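Long-range contacts in cell wall surface anchor family protein (Streptococcus agalactiae serogroup V, PDB 3PF2), which forms the shaft of the type 1 pilus as its major subunit, seen here as a calcium-binding, Ig-like C-terminal fragment: residues T9-K14 with F29-K34; Q18-Y23 with K176-T181; L57-V62 with N89-T94; G63-G68 with L132-A137. One frame throughout, in Å; residues are numbered along the deposited sequence.

How the contacts relate
All four contacts involve the Ig-like domain at the N-terminal side of this fragment. Contacts 1 and 2 share a calcium ion: Asp10, Lys11 and Asp12 bind it from one and Asp19 from the other, with Asp12 OD1 and Asp19 OD1 3.2 Å apart and the contact centres about 10 Å apart. Contacts 1 and 4 lie in one sheet, centres about 9 Å apart, where strands 29-35 and 132-140 are neighbours. Contact 4 meets contact 3 on strand 57-67, and contact 3 then crosses to the opposing sheet. Contacts 2 and 4 do not touch, their centres being about 19 Å apart. Leu57 of contact 3 packs on both Trp31 and Val179.

Contact 1: T9-K14 with F29-K34; sequences TDKDVK and FKWFLK. With CA (calcium ion), chain B.
Asp10 to Val13 pair with Trp31 to Lys34 as antiparallel strands at the edge of an Ig-like sheet, and the two faces of the pair carry a calcium site and an isopeptide bond. On the calcium face, Asp10 chelates the ion with both carboxylate oxygens, Asp12 OD1 binds it at 2.2 Å, and the carbonyl oxygen of Lys11 joins them; Asp19 and two waters complete the shell. Lys34 is the second-shell brace. Its chain bends at chi3 (66°), which swings CE toward the acids, and NZ forms bonds with both. It meets Asp10 OD2 on the anti lone pair at 2.8 Å and Asp12 OD2 on the syn side, out of the carboxylate plane, at 2.7 Å; Leu119 O accepts a further bond. This ammonium probably offsets part of the negative charge around the metal.

On the other face, Lys11 runs out fully extended, its NZ covalently linked to Asn152 CG and hydrogen-bonded to Asp51, an arrangement characteristic of Gram-positive pilins. Its CE touches Leu33 CD1 at 3.6 Å. Lys11 NZ stands over one face of the Trp31 indole, while Val13 CG2 makes a CH-pi contact with the opposite face, 3.9 Å from the six-membered ring centroid. The same methyl touches Phe29 CE1 at 3.7 Å. Beyond the last backbone bond, Lys14 N to Lys30 O, a water donates to Lys14 O at 2.9 Å and accepts from Lys30 N.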
loop_
_atom_site.group_PDB
_atom_site.type_symbol
_atom_site.label_atom_id
_atom_site.label_comp_id
_atom_site.label_asym_id
_atom_site.label_seq_id
_atom_site.Cartn_x
_atom_site.Cartn_y
_atom_site.Cartn_z
ATOM N N THR A 9 11.812 10.146 14.671
ATOM C CA THR A 9 10.666 9.478 14.056
ATOM C C THR A 9 11.076 8.698 12.817
ATOM O O THR A 9 12.071 9.004 12.184
ATOM C CB THR A 9 9.545 10.483 13.691
ATOM O OG1 THR A 9 10.111 11.625 13.023
ATOM C CG2 THR A 9 8.827 10.947 14.962
ATOM N N ASP A 10 10.302 7.666 12.497
ATOM C CA ASP A 10 10.510 6.892 11.274
ATOM C C ASP A 10 9.176 6.283 10.898
ATOM O O ASP A 10 8.279 6.174 11.737
ATOM C CB ASP A 10 11.532 5.774 11.509
ATOM C CG ASP A 10 11.720 4.874 10.291
ATOM O OD1 ASP A 10 11.748 5.383 9.169
ATOM O OD2 ASP A 10 11.861 3.655 10.451
ATOM N N LYS A 11 9.047 5.851 9.647
ATOM C CA LYS A 11 7.850 5.125 9.229
ATOM C C LYS A 11 8.305 3.879 8.464
ATOM O O LYS A 11 9.278 3.929 7.715
ATOM C CB LYS A 11 6.964 6.021 8.348
ATOM C CG LYS A 11 5.538 5.494 8.081
ATOM C CD LYS A 11 4.765 6.446 7.165
ATOM C CE LYS A 11 3.338 5.944 6.896
ATOM N NZ LYS A 11 2.499 6.969 6.199
ATOM N N ASP A 12 7.610 2.769 8.690
ATOM C CA ASP A 12 7.837 1.514 7.966
ATOM C C ASP A 12 6.531 1.080 7.303
ATOM O O ASP A 12 5.478 1.677 7.510
ATOM C CB ASP A 12 8.253 0.399 8.934
ATOM C CG ASP A 12 9.616 0.633 9.572
ATOM O OD1 ASP A 12 10.368 1.539 9.113
ATOM O OD2 ASP A 12 9.920 -0.083 10.546
ATOM N N VAL A 13 6.623 0.037 6.481
ATOM C CA VAL A 13 5.456 -0.581 5.885
ATOM C C VAL A 13 5.590 -2.090 5.963
ATOM O O VAL A 13 6.711 -2.625 5.936
ATOM C CB VAL A 13 5.256 -0.139 4.421
ATOM C CG1 VAL A 13 6.359 -0.715 3.503
ATOM C CG2 VAL A 13 3.846 -0.476 3.928
ATOM N N LYS A 14 4.429 -2.746 6.057
ATOM C CA LYS A 14 4.270 -4.219 6.062
ATOM C C LYS A 14 4.586 -4.835 7.417
ATOM O O LYS A 14 3.751 -5.548 7.987
ATOM C CB LYS A 14 5.025 -4.913 4.895
ATOM C CG LYS A 14 4.691 -6.424 4.695
ATOM C CD LYS A 14 5.192 -6.909 3.325
ATOM C CE LYS A 14 4.829 -8.354 3.093
ATOM N NZ LYS A 14 5.249 -8.793 1.710
ATOM N N PHE A 29 -2.984 -3.610 4.342
ATOM C CA PHE A 29 -1.674 -3.802 4.962
ATOM C C PHE A 29 -1.475 -2.692 6.002
ATOM O O PHE A 29 -2.264 -1.757 6.074
ATOM C CB PHE A 29 -0.547 -3.729 3.908
ATOM C CG PHE A 29 -0.478 -2.413 3.204
ATOM C CD1 PHE A 29 0.280 -1.362 3.729
ATOM C CD2 PHE A 29 -1.222 -2.193 2.052
ATOM C CE1 PHE A 29 0.298 -0.116 3.080
ATOM C CE2 PHE A 29 -1.195 -0.961 1.400
ATOM C CZ PHE A 29 -0.428 0.071 1.919
ATOM N N LYS A 30 -0.405 -2.792 6.772
ATOM C CA LYS A 30 -0.122 -1.795 7.804
ATOM C C LYS A 30 1.072 -0.924 7.473
ATOM O O LYS A 30 2.114 -1.436 7.063
ATOM C CB LYS A 30 0.135 -2.473 9.136
ATOM C CG LYS A 30 -1.078 -3.260 9.646
ATOM C CD LYS A 30 -0.822 -3.806 11.020
ATOM C CE LYS A 30 -2.090 -4.424 11.599
ATOM N NZ LYS A 30 -2.368 -5.762 11.001
ATOM N N TRP A 31 0.918 0.386 7.675
ATOM C CA TRP A 31 2.065 1.282 7.841
ATOM C C TRP A 31 2.376 1.284 9.335
ATOM O O TRP A 31 1.490 0.997 10.156
ATOM C CB TRP A 31 1.710 2.699 7.410
ATOM C CG TRP A 31 1.301 2.874 5.981
ATOM C CD1 TRP A 31 0.024 2.963 5.509
ATOM C CD2 TRP A 31 2.162 3.030 4.842
ATOM N NE1 TRP A 31 0.028 3.148 4.151
ATOM C CE2 TRP A 31 1.330 3.196 3.714
ATOM C CE3 TRP A 31 3.565 3.051 4.668
ATOM C CZ2 TRP A 31 1.835 3.381 2.421
ATOM C CZ3 TRP A 31 4.072 3.224 3.365
ATOM C CH2 TRP A 31 3.204 3.398 2.268
ATOM N N PHE A 32 3.617 1.605 9.701
ATOM C CA PHE A 32 3.978 1.726 11.125
ATOM C C PHE A 32 4.590 3.095 11.385
ATOM O O PHE A 32 5.663 3.393 10.864
ATOM C CB PHE A 32 4.952 0.624 11.541
ATOM C CG PHE A 32 4.360 -0.752 11.438
ATOM C CD1 PHE A 32 3.807 -1.371 12.544
ATOM C CD2 PHE A 32 4.329 -1.408 10.210
ATOM C CE1 PHE A 32 3.222 -2.662 12.428
ATOM C CE2 PHE A 32 3.748 -2.675 10.076
ATOM C CZ PHE A 32 3.206 -3.310 11.194
ATOM N N LEU A 33 3.880 3.930 12.147
ATOM C CA LEU A 33 4.409 5.237 12.536
ATOM C C LEU A 33 5.194 5.019 13.812
ATOM O O LEU A 33 4.675 4.450 14.782
ATOM C CB LEU A 33 3.270 6.227 12.789
ATOM C CG LEU A 33 2.463 6.862 11.639
ATOM C CD1 LEU A 33 2.321 5.995 10.394
ATOM C CD2 LEU A 33 1.113 7.447 12.091
ATOM N N LYS A 34 6.443 5.464 13.829
ATOM C CA LYS A 34 7.345 5.097 14.904
ATOM C C LYS A 34 7.977 6.337 15.497
ATOM O O LYS A 34 8.411 7.197 14.760
ATOM C CB LYS A 34 8.466 4.183 14.389
ATOM C CG LYS A 34 7.963 2.924 13.663
ATOM C CD LYS A 34 8.985 2.451 12.599
ATOM C CE LYS A 34 10.315 1.968 13.226
ATOM N NZ LYS A 34 11.300 1.530 12.188
HETATM CA CA CA B . 11.494 3.149 8.026
HETATM O O HOH W 1 1.055 -5.437 6.944
HETATM O O HOH W 2 12.129 4.583 6.255
HETATM O O HOH W 3 13.675 2.187 8.177
#

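Contact 2: Q18-Y23 with K176-T181; sequences QDDAGY and KPEVHT. With CA (calcium ion), chain B.
His180 lays one ring face over the carbonyl oxygen of Ala21 in a parallel β pairing, which joins the short early strand 20-22 to the start of the long strand 178-190 beside the calcium site. From CB, chi1 of 39° puts CG between the backbone N and the carbonyl carbon. The ring lies beside Ala21 O and Gly22 CA: the oxygen is offset toward the rim, 3.2 Å from CE1, and CD2 meets Gly22 CA at 3.5 Å. In the ring plane, His180 ND1 donates an almost straight His-carboxylate hydrogen bond (173°) to the syn lone pair of Glu178 OE1 at 2.7 Å. At the tip, NE2 is hydrogen-bonded to Ala256 O.

The remaining residues extend the pairing in both directions. Asp19 O accepts from Glu178 N beside the calcium, to which Asp19 contributes OD1 at 2.3 Å. At the far end, Tyr23 N bonds to His180 O, and Thr181 OG1 donates to Tyr23 O at 2.8 Å. On the other side of the pair, Val179 CG1 touches the edge of the Tyr23 ring, 3.9 Å from CE2.

The acids are crowded: Asp20 OD1 and Glu178 OE2 are 2.6 Å apart, and one of the two groups probably holds a proton. Both imidazole nitrogens face acceptors, which is consistent with a protonated His180 whose charge would help to stabilise this cluster.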
loop_
_atom_site.group_PDB
_atom_site.type_symbol
_atom_site.label_atom_id
_atom_site.label_comp_id
_atom_site.label_asym_id
_atom_site.label_seq_id
_atom_site.Cartn_x
_atom_site.Cartn_y
_atom_site.Cartn_z
ATOM N N GLN A 18 10.796 -2.935 7.687
ATOM C CA GLN A 18 10.661 -3.010 6.223
ATOM C C GLN A 18 10.215 -1.656 5.669
ATOM O O GLN A 18 9.343 -1.013 6.255
ATOM C CB GLN A 18 9.684 -4.125 5.824
ATOM C CG GLN A 18 9.534 -4.297 4.277
ATOM C CD GLN A 18 8.974 -5.658 3.822
ATOM O OE1 GLN A 18 8.751 -5.868 2.623
ATOM N NE2 GLN A 18 8.741 -6.559 4.747
ATOM N N ASP A 19 10.802 -1.238 4.539
ATOM C CA ASP A 19 10.513 0.074 3.966
ATOM C C ASP A 19 9.909 0.049 2.560
ATOM O O ASP A 19 9.569 1.103 2.015
ATOM C CB ASP A 19 11.781 0.943 3.965
ATOM C CG ASP A 19 12.251 1.296 5.375
ATOM O OD1 ASP A 19 11.419 1.812 6.143
ATOM O OD2 ASP A 19 13.441 1.046 5.720
ATOM N N ASP A 20 9.768 -1.141 1.973
ATOM C CA ASP A 20 9.293 -1.236 0.591
ATOM C C ASP A 20 8.462 -2.489 0.454
ATOM O O ASP A 20 8.881 -3.563 0.885
ATOM C CB ASP A 20 10.491 -1.357 -0.364
ATOM C CG ASP A 20 11.371 -0.122 -0.355
ATOM O OD1 ASP A 20 11.046 0.850 -1.073
ATOM O OD2 ASP A 20 12.406 -0.140 0.363
ATOM N N ALA A 21 7.294 -2.354 -0.162
ATOM C CA ALA A 21 6.402 -3.493 -0.358
ATOM C C ALA A 21 5.491 -3.297 -1.553
ATOM O O ALA A 21 5.139 -2.173 -1.897
ATOM C CB ALA A 21 5.566 -3.741 0.894
ATOM N N GLY A 22 5.110 -4.416 -2.169
ATOM C CA GLY A 22 4.198 -4.402 -3.314
ATOM C C GLY A 22 2.883 -5.089 -2.978
ATOM O O GLY A 22 2.863 -6.143 -2.307
ATOM N N TYR A 23 1.783 -4.488 -3.435
ATOM C CA TYR A 23 0.436 -4.979 -3.098
ATOM C C TYR A 23 -0.512 -4.888 -4.259
ATOM O O TYR A 23 -0.359 -4.056 -5.146
ATOM C CB TYR A 23 -0.169 -4.178 -1.939
ATOM C CG TYR A 23 0.510 -4.396 -0.621
ATOM C CD1 TYR A 23 0.293 -5.559 0.103
ATOM C CD2 TYR A 23 1.381 -3.433 -0.098
ATOM C CE1 TYR A 23 0.916 -5.781 1.332
ATOM C CE2 TYR A 23 2.003 -3.634 1.128
ATOM C CZ TYR A 23 1.782 -4.809 1.828
ATOM O OH TYR A 23 2.399 -5.015 3.044
ATOM N N LYS A 176 11.535 7.851 3.795
ATOM C CA LYS A 176 10.116 7.482 3.639
ATOM C C LYS A 176 9.981 6.056 3.098
ATOM O O LYS A 176 10.680 5.682 2.142
ATOM C CB LYS A 176 9.410 8.431 2.672
ATOM C CG LYS A 176 9.417 9.915 3.076
ATOM C CD LYS A 176 8.466 10.703 2.157
ATOM C CE LYS A 176 8.635 12.223 2.310
ATOM N NZ LYS A 176 7.533 12.943 1.581
ATOM N N PRO A 177 9.099 5.244 3.710
ATOM C CA PRO A 177 8.750 3.951 3.090
ATOM C C PRO A 177 7.798 4.141 1.917
ATOM O O PRO A 177 7.218 5.217 1.756
ATOM C CB PRO A 177 8.059 3.196 4.231
ATOM C CG PRO A 177 7.414 4.293 5.062
ATOM C CD PRO A 177 8.375 5.479 4.973
ATOM N N GLU A 178 7.619 3.103 1.089
ATOM C CA GLU A 178 6.725 3.214 -0.071
ATOM C C GLU A 178 6.095 1.882 -0.427
ATOM O O GLU A 178 6.654 0.812 -0.118
ATOM C CB GLU A 178 7.458 3.770 -1.309
ATOM C CG GLU A 178 8.639 2.918 -1.807
ATOM C CD GLU A 178 8.237 1.715 -2.664
ATOM O OE1 GLU A 178 7.207 1.777 -3.374
ATOM O OE2 GLU A 178 8.967 0.689 -2.643
ATOM N N VAL A 179 4.939 1.968 -1.072
ATOM C CA VAL A 179 4.306 0.792 -1.666
ATOM C C VAL A 179 4.044 0.998 -3.145
ATOM O O VAL A 179 4.043 2.130 -3.659
ATOM C CB VAL A 179 2.989 0.401 -0.948
ATOM C CG1 VAL A 179 3.261 0.002 0.488
ATOM C CG2 VAL A 179 1.950 1.556 -1.029
ATOM N N HIS A 180 3.772 -0.096 -3.847
ATOM C CA HIS A 180 3.530 0.010 -5.288
ATOM C C HIS A 180 2.636 -1.126 -5.727
ATOM O O HIS A 180 2.616 -2.181 -5.083
ATOM C CB HIS A 180 4.857 -0.061 -6.046
ATOM C CG HIS A 180 5.810 -1.044 -5.450
ATOM N ND1 HIS A 180 6.752 -0.682 -4.508
ATOM C CD2 HIS A 180 5.922 -2.386 -5.603
ATOM C CE1 HIS A 180 7.420 -1.752 -4.128
ATOM N NE2 HIS A 180 6.926 -2.805 -4.761
ATOM N N THR A 181 1.945 -0.892 -6.841
ATOM C CA THR A 181 1.074 -1.874 -7.488
ATOM C C THR A 181 1.276 -1.716 -8.991
ATOM O O THR A 181 1.728 -0.671 -9.426
ATOM C CB THR A 181 -0.417 -1.657 -7.072
ATOM O OG1 THR A 181 -1.198 -2.799 -7.445
ATOM C CG2 THR A 181 -1.033 -0.388 -7.669
HETATM CA CA CA B . 11.494 3.149 8.026
HETATM O O HOH W 3 13.675 2.187 8.177
HETATM O O HOH W 2 12.129 4.583 6.255
#

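Contact 3: L57-V62 with N89-T94; sequences LTYKSV and NTLKIT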
loop_
_atom_site.group_PDB
_atom_site.type_symbol
_atom_site.label_atom_id
_atom_site.label_comp_id
_atom_site.label_asym_id
_atom_site.label_seq_id
_atom_site.Cartn_x
_atom_site.Cartn_y
_atom_site.Cartn_z
ATOM N N LEU A 57 -3.670 6.265 -1.631
ATOM C CA LEU A 57 -3.840 5.435 -0.437
ATOM C C LEU A 57 -5.200 5.680 0.203
ATOM O O LEU A 57 -5.641 6.819 0.294
ATOM C CB LEU A 57 -2.735 5.725 0.576
ATOM C CG LEU A 57 -1.287 5.487 0.123
ATOM C CD1 LEU A 57 -0.325 5.945 1.186
ATOM C CD2 LEU A 57 -1.029 4.012 -0.202
ATOM N N THR A 58 -5.861 4.606 0.632
ATOM C CA THR A 58 -7.088 4.712 1.430
ATOM C C THR A 58 -6.813 4.221 2.849
ATOM O O THR A 58 -6.433 3.069 3.058
ATOM C CB THR A 58 -8.277 3.938 0.785
ATOM O OG1 THR A 58 -8.596 4.531 -0.482
ATOM C CG2 THR A 58 -9.536 3.978 1.695
ATOM N N TYR A 59 -6.994 5.118 3.818
ATOM C CA TYR A 59 -6.944 4.803 5.240
ATOM C C TYR A 59 -8.098 3.879 5.649
ATOM O O TYR A 59 -9.250 4.069 5.213
ATOM C CB TYR A 59 -7.012 6.111 6.048
ATOM C CG TYR A 59 -7.342 5.946 7.523
ATOM C CD1 TYR A 59 -6.331 5.811 8.476
ATOM C CD2 TYR A 59 -8.668 5.952 7.962
ATOM C CE1 TYR A 59 -6.633 5.669 9.832
ATOM C CE2 TYR A 59 -8.983 5.802 9.300
ATOM C CZ TYR A 59 -7.965 5.676 10.227
ATOM O OH TYR A 59 -8.258 5.535 11.564
ATOM N N LYS A 60 -7.788 2.885 6.478
ATOM C CA LYS A 60 -8.802 1.940 6.965
ATOM C C LYS A 60 -9.064 2.091 8.453
ATOM O O LYS A 60 -10.212 2.224 8.865
ATOM C CB LYS A 60 -8.440 0.484 6.655
ATOM C CG LYS A 60 -8.530 0.111 5.188
ATOM C CD LYS A 60 -9.951 0.287 4.644
ATOM C CE LYS A 60 -9.947 0.299 3.120
ATOM N NZ LYS A 60 -11.342 0.332 2.577
ATOM N N SER A 61 -8.003 2.050 9.254
ATOM C CA SER A 61 -8.132 2.123 10.710
ATOM C C SER A 61 -6.776 2.289 11.346
ATOM O O SER A 61 -5.748 2.087 10.688
ATOM C CB SER A 61 -8.764 0.829 11.258
ATOM O OG SER A 61 -8.030 -0.299 10.822
ATOM N N VAL A 62 -6.774 2.659 12.627
ATOM C CA VAL A 62 -5.569 2.614 13.445
ATOM C C VAL A 62 -5.651 1.369 14.326
ATOM O O VAL A 62 -6.717 1.060 14.885
ATOM C CB VAL A 62 -5.407 3.884 14.318
ATOM C CG1 VAL A 62 -4.174 3.782 15.211
ATOM C CG2 VAL A 62 -5.348 5.165 13.437
ATOM N N ASN A 89 -7.545 13.898 3.298
ATOM C CA ASN A 89 -7.009 12.551 3.557
ATOM C C ASN A 89 -5.986 12.514 4.699
ATOM O O ASN A 89 -5.006 11.764 4.654
ATOM C CB ASN A 89 -6.409 11.956 2.262
ATOM C CG ASN A 89 -6.567 10.456 2.176
ATOM O OD1 ASN A 89 -7.511 9.893 2.730
ATOM N ND2 ASN A 89 -5.660 9.796 1.454
ATOM N N THR A 90 -6.230 13.314 5.734
ATOM C CA THR A 90 -5.256 13.522 6.799
ATOM C C THR A 90 -5.675 12.877 8.109
ATOM O O THR A 90 -6.761 13.155 8.638
ATOM C CB THR A 90 -4.980 15.043 7.011
ATOM O OG1 THR A 90 -4.414 15.595 5.818
ATOM C CG2 THR A 90 -4.024 15.287 8.158
ATOM N N LEU A 91 -4.800 12.011 8.619
ATOM C CA LEU A 91 -4.934 11.411 9.936
ATOM C C LEU A 91 -4.218 12.263 10.988
ATOM O O LEU A 91 -3.075 12.689 10.786
ATOM C CB LEU A 91 -4.342 10.001 9.922
ATOM C CG LEU A 91 -4.201 9.223 11.237
ATOM C CD1 LEU A 91 -5.585 8.924 11.862
ATOM C CD2 LEU A 91 -3.419 7.924 11.011
ATOM N N LYS A 92 -4.887 12.513 12.109
ATOM C CA LYS A 92 -4.222 13.146 13.241
ATOM C C LYS A 92 -4.444 12.309 14.479
ATOM O O LYS A 92 -5.581 11.934 14.767
ATOM C CB LYS A 92 -4.758 14.555 13.456
ATOM C CG LYS A 92 -3.963 15.362 14.476
ATOM C CD LYS A 92 -4.738 16.611 14.879
ATOM C CE LYS A 92 -4.749 17.667 13.794
ATOM N NZ LYS A 92 -5.686 18.765 14.201
ATOM N N ILE A 93 -3.362 11.984 15.185
ATOM C CA ILE A 93 -3.427 11.240 16.441
ATOM C C ILE A 93 -2.863 12.113 17.557
ATOM O O ILE A 93 -1.691 12.486 17.543
ATOM C CB ILE A 93 -2.682 9.888 16.374
ATOM C CG1 ILE A 93 -3.304 8.995 15.290
ATOM C CG2 ILE A 93 -2.669 9.192 17.754
ATOM C CD1 ILE A 93 -2.475 7.795 14.962
ATOM N N THR A 94 -3.717 12.433 18.522
ATOM C CA THR A 94 -3.362 13.365 19.584
ATOM C C THR A 94 -3.245 12.621 20.901
ATOM O O THR A 94 -4.220 12.039 21.391
ATOM C CB THR A 94 -4.420 14.492 19.699
ATOM O OG1 THR A 94 -4.600 15.113 18.425
ATOM C CG2 THR A 94 -4.008 15.537 20.735
HETATM O O HOH W 4 -8.614 7.433 2.940
#
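Leu91 sets both methyls of its forked end against Tyr59 and Val62 across the interface of two β-sheets, the face-to-face packing of an Ig-like β-sandwich. The axes of the two short strand segments come no closer than 9.4 Å, at 33° to one another, so the bridging is done largely by side chains. Leu91 CG is anti to the backbone N (chi1 172°). Both Leu91 methyls lie near Tyr59 CE1, CD1 at 4.0 Å. The tyrosine side chain crosses the leucine at about a right angle. Val62 CG2 touches the same leucine methyls and, a little farther on, meets Ile93 CD1 at 4.2 Å. It also lies in plane at the edge of the Tyr59 ring, and the backbone N of Ser61 stands over the centre of one ring face.

Tyr59 and Val62 can both face the opposing sheet because a classic β bulge intervenes, Lys60 and Ser61 together facing Ala137 of the adjoining strand. Ile80 adds to the apolar layer, touching both Val62 and Leu91.

Toward the start of both segments the contact turns polar. Asn89 ND2 donates to Leu57 O at 3.2 Å, the carbonyl oxygen lying close to the amide plane; the same nitrogen also bonds to Phe53 O, which fixes the rotation of the amide. The other end of that amide is tied by water: one molecule donates to Asn89 OD1 at 2.7 Å and accepts from Tyr59 N at 3.0 Å.

Contact 4: G63-G68 with L132-A137; sequences GKIKIG and LEIPVA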
loop_
_atom_site.group_PDB
_atom_site.type_symbol
_atom_site.label_atom_id
_atom_site.label_comp_id
_atom_site.label_asym_id
_atom_site.label_seq_id
_atom_site.Cartn_x
_atom_site.Cartn_y
_atom_site.Cartn_z
ATOM N N GLY A 63 -4.528 0.660 14.447
ATOM C CA GLY A 63 -4.457 -0.590 15.189
ATOM C C GLY A 63 -4.089 -0.400 16.647
ATOM O O GLY A 63 -4.413 0.624 17.253
ATOM N N LYS A 64 -3.393 -1.384 17.205
ATOM C CA LYS A 64 -3.071 -1.358 18.621
ATOM C C LYS A 64 -1.768 -0.579 18.845
ATOM O O LYS A 64 -0.705 -1.009 18.405
ATOM C CB LYS A 64 -2.963 -2.786 19.150
ATOM C CG LYS A 64 -3.227 -2.906 20.637
ATOM C CD LYS A 64 -3.443 -4.357 21.089
ATOM C CE LYS A 64 -2.142 -5.145 21.080
ATOM N NZ LYS A 64 -2.313 -6.502 21.686
ATOM N N ILE A 65 -1.865 0.552 19.542
ATOM C CA ILE A 65 -0.695 1.405 19.815
ATOM C C ILE A 65 0.098 0.866 21.002
ATOM O O ILE A 65 -0.475 0.622 22.071
ATOM C CB ILE A 65 -1.102 2.890 20.001
ATOM C CG1 ILE A 65 -1.782 3.402 18.729
ATOM C CG2 ILE A 65 0.108 3.764 20.385
ATOM C CD1 ILE A 65 -2.119 4.878 18.729
ATOM N N LYS A 66 1.410 0.678 20.804
ATOM C CA LYS A 66 2.288 0.012 21.766
ATOM C C LYS A 66 3.498 0.849 22.120
ATOM O O LYS A 66 4.047 1.538 21.267
ATOM C CB LYS A 66 2.828 -1.321 21.207
ATOM C CG LYS A 66 1.793 -2.288 20.672
ATOM C CD LYS A 66 0.939 -2.884 21.786
ATOM C CE LYS A 66 1.766 -3.645 22.817
ATOM N NZ LYS A 66 2.303 -4.942 22.329
ATOM N N ILE A 67 3.895 0.780 23.388
ATOM C CA ILE A 67 5.246 1.143 23.806
ATOM C C ILE A 67 5.843 -0.071 24.495
ATOM O O ILE A 67 5.342 -0.516 25.540
ATOM C CB ILE A 67 5.285 2.375 24.742
ATOM C CG1 ILE A 67 4.681 3.598 24.049
ATOM C CG2 ILE A 67 6.719 2.655 25.153
ATOM C CD1 ILE A 67 4.410 4.780 24.979
ATOM N N GLY A 68 6.903 -0.623 23.904
ATOM C CA GLY A 68 7.463 -1.897 24.366
ATOM C C GLY A 68 6.318 -2.888 24.374
ATOM O O GLY A 68 5.542 -2.938 23.425
ATOM N N LEU A 132 7.522 4.098 20.579
ATOM C CA LEU A 132 6.103 4.263 20.273
ATOM C C LEU A 132 5.821 3.746 18.867
ATOM O O LEU A 132 6.417 4.201 17.890
ATOM C CB LEU A 132 5.653 5.721 20.401
ATOM C CG LEU A 132 4.190 6.020 20.035
ATOM C CD1 LEU A 132 3.250 5.415 21.075
ATOM C CD2 LEU A 132 3.915 7.521 19.892
ATOM N N GLU A 133 4.903 2.786 18.793
ATOM C CA GLU A 133 4.559 2.116 17.545
ATOM C C GLU A 133 3.076 2.285 17.266
ATOM O O GLU A 133 2.239 1.916 18.089
ATOM C CB GLU A 133 4.941 0.639 17.629
ATOM C CG GLU A 133 4.428 -0.233 16.487
ATOM C CD GLU A 133 4.639 -1.718 16.753
ATOM O OE1 GLU A 133 5.284 -2.104 17.759
ATOM O OE2 GLU A 133 4.168 -2.520 15.916
ATOM N N ILE A 134 2.764 2.857 16.109
ATOM C CA ILE A 134 1.381 3.096 15.694
ATOM C C ILE A 134 1.111 2.403 14.362
ATOM O O ILE A 134 1.512 2.902 13.306
ATOM C CB ILE A 134 1.047 4.610 15.546
ATOM C CG1 ILE A 134 1.424 5.391 16.810
ATOM C CG2 ILE A 134 -0.436 4.807 15.163
ATOM C CD1 ILE A 134 1.236 6.880 16.657
ATOM N N PRO A 135 0.435 1.245 14.400
ATOM C CA PRO A 135 0.064 0.585 13.145
ATOM C C PRO A 135 -1.156 1.243 12.516
ATOM O O PRO A 135 -2.143 1.512 13.210
ATOM C CB PRO A 135 -0.249 -0.863 13.568
ATOM C CG PRO A 135 -0.294 -0.876 15.060
ATOM C CD PRO A 135 -0.088 0.535 15.578
ATOM N N VAL A 136 -1.075 1.540 11.220
ATOM C CA VAL A 136 -2.169 2.159 10.485
ATOM C C VAL A 136 -2.532 1.287 9.287
ATOM O O VAL A 136 -1.732 1.106 8.367
ATOM C CB VAL A 136 -1.840 3.606 10.039
ATOM C CG1 VAL A 136 -3.017 4.224 9.278
ATOM C CG2 VAL A 136 -1.502 4.463 11.264
ATOM N N ALA A 137 -3.744 0.747 9.307
ATOM C CA ALA A 137 -4.230 -0.067 8.197
ATOM C C ALA A 137 -4.625 0.793 7.002
ATOM O O ALA A 137 -5.232 1.862 7.157
ATOM C CB ALA A 137 -5.393 -0.938 8.659
#
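Leu132 packs against Ile65 and Ile67, and Ile134 against Ile65, on the buried side of an antiparallel strand pair in the Ig-like domain, while Lys66 and Glu133 occupy its more open side. The close packing centres on Leu132 CD1, which sits against Ile65 CG2 at 3.6 Å and against Ile67 CG1 at 3.8 Å. Ile65 and Ile134 then lie side by side, pointing the same way, with CD1 of the first 3.9 Å from CG2 of the second.

On the opposite face the side chains of Lys66 and Glu133 are looser. Their backbones form a hydrogen-bonded pair, Lys66 N to Glu133 O and Glu133 N to Lys66 O, yet the side chains part. Lys66 curls away at every torsion, leaving its NZ 6.2 Å from Glu133 OE1, and that oxygen bonds instead to Asn125 ND2.

Toward Gly63 the contact is close again, although the regular pairing lapses at Pro135, which has no N-H to give. Pro135 CD rests against Lys64 O at 3.3 Å, and Gly63 N makes a nearly straight bond (176°) to Pro135 O at 2.8 Å.

Within this antiparallel sheet, strand 132-140 is flanked on one side by strand 57-67 and on the other by strand 29-35, where Pro135 packs on Lys30 and Phe32. Beyond strand 57-67 comes the edge strand 70-72, whose Leu72 meets both Ile65 and Ile67, and Leu107, just past helix 100-106, touches Ile67.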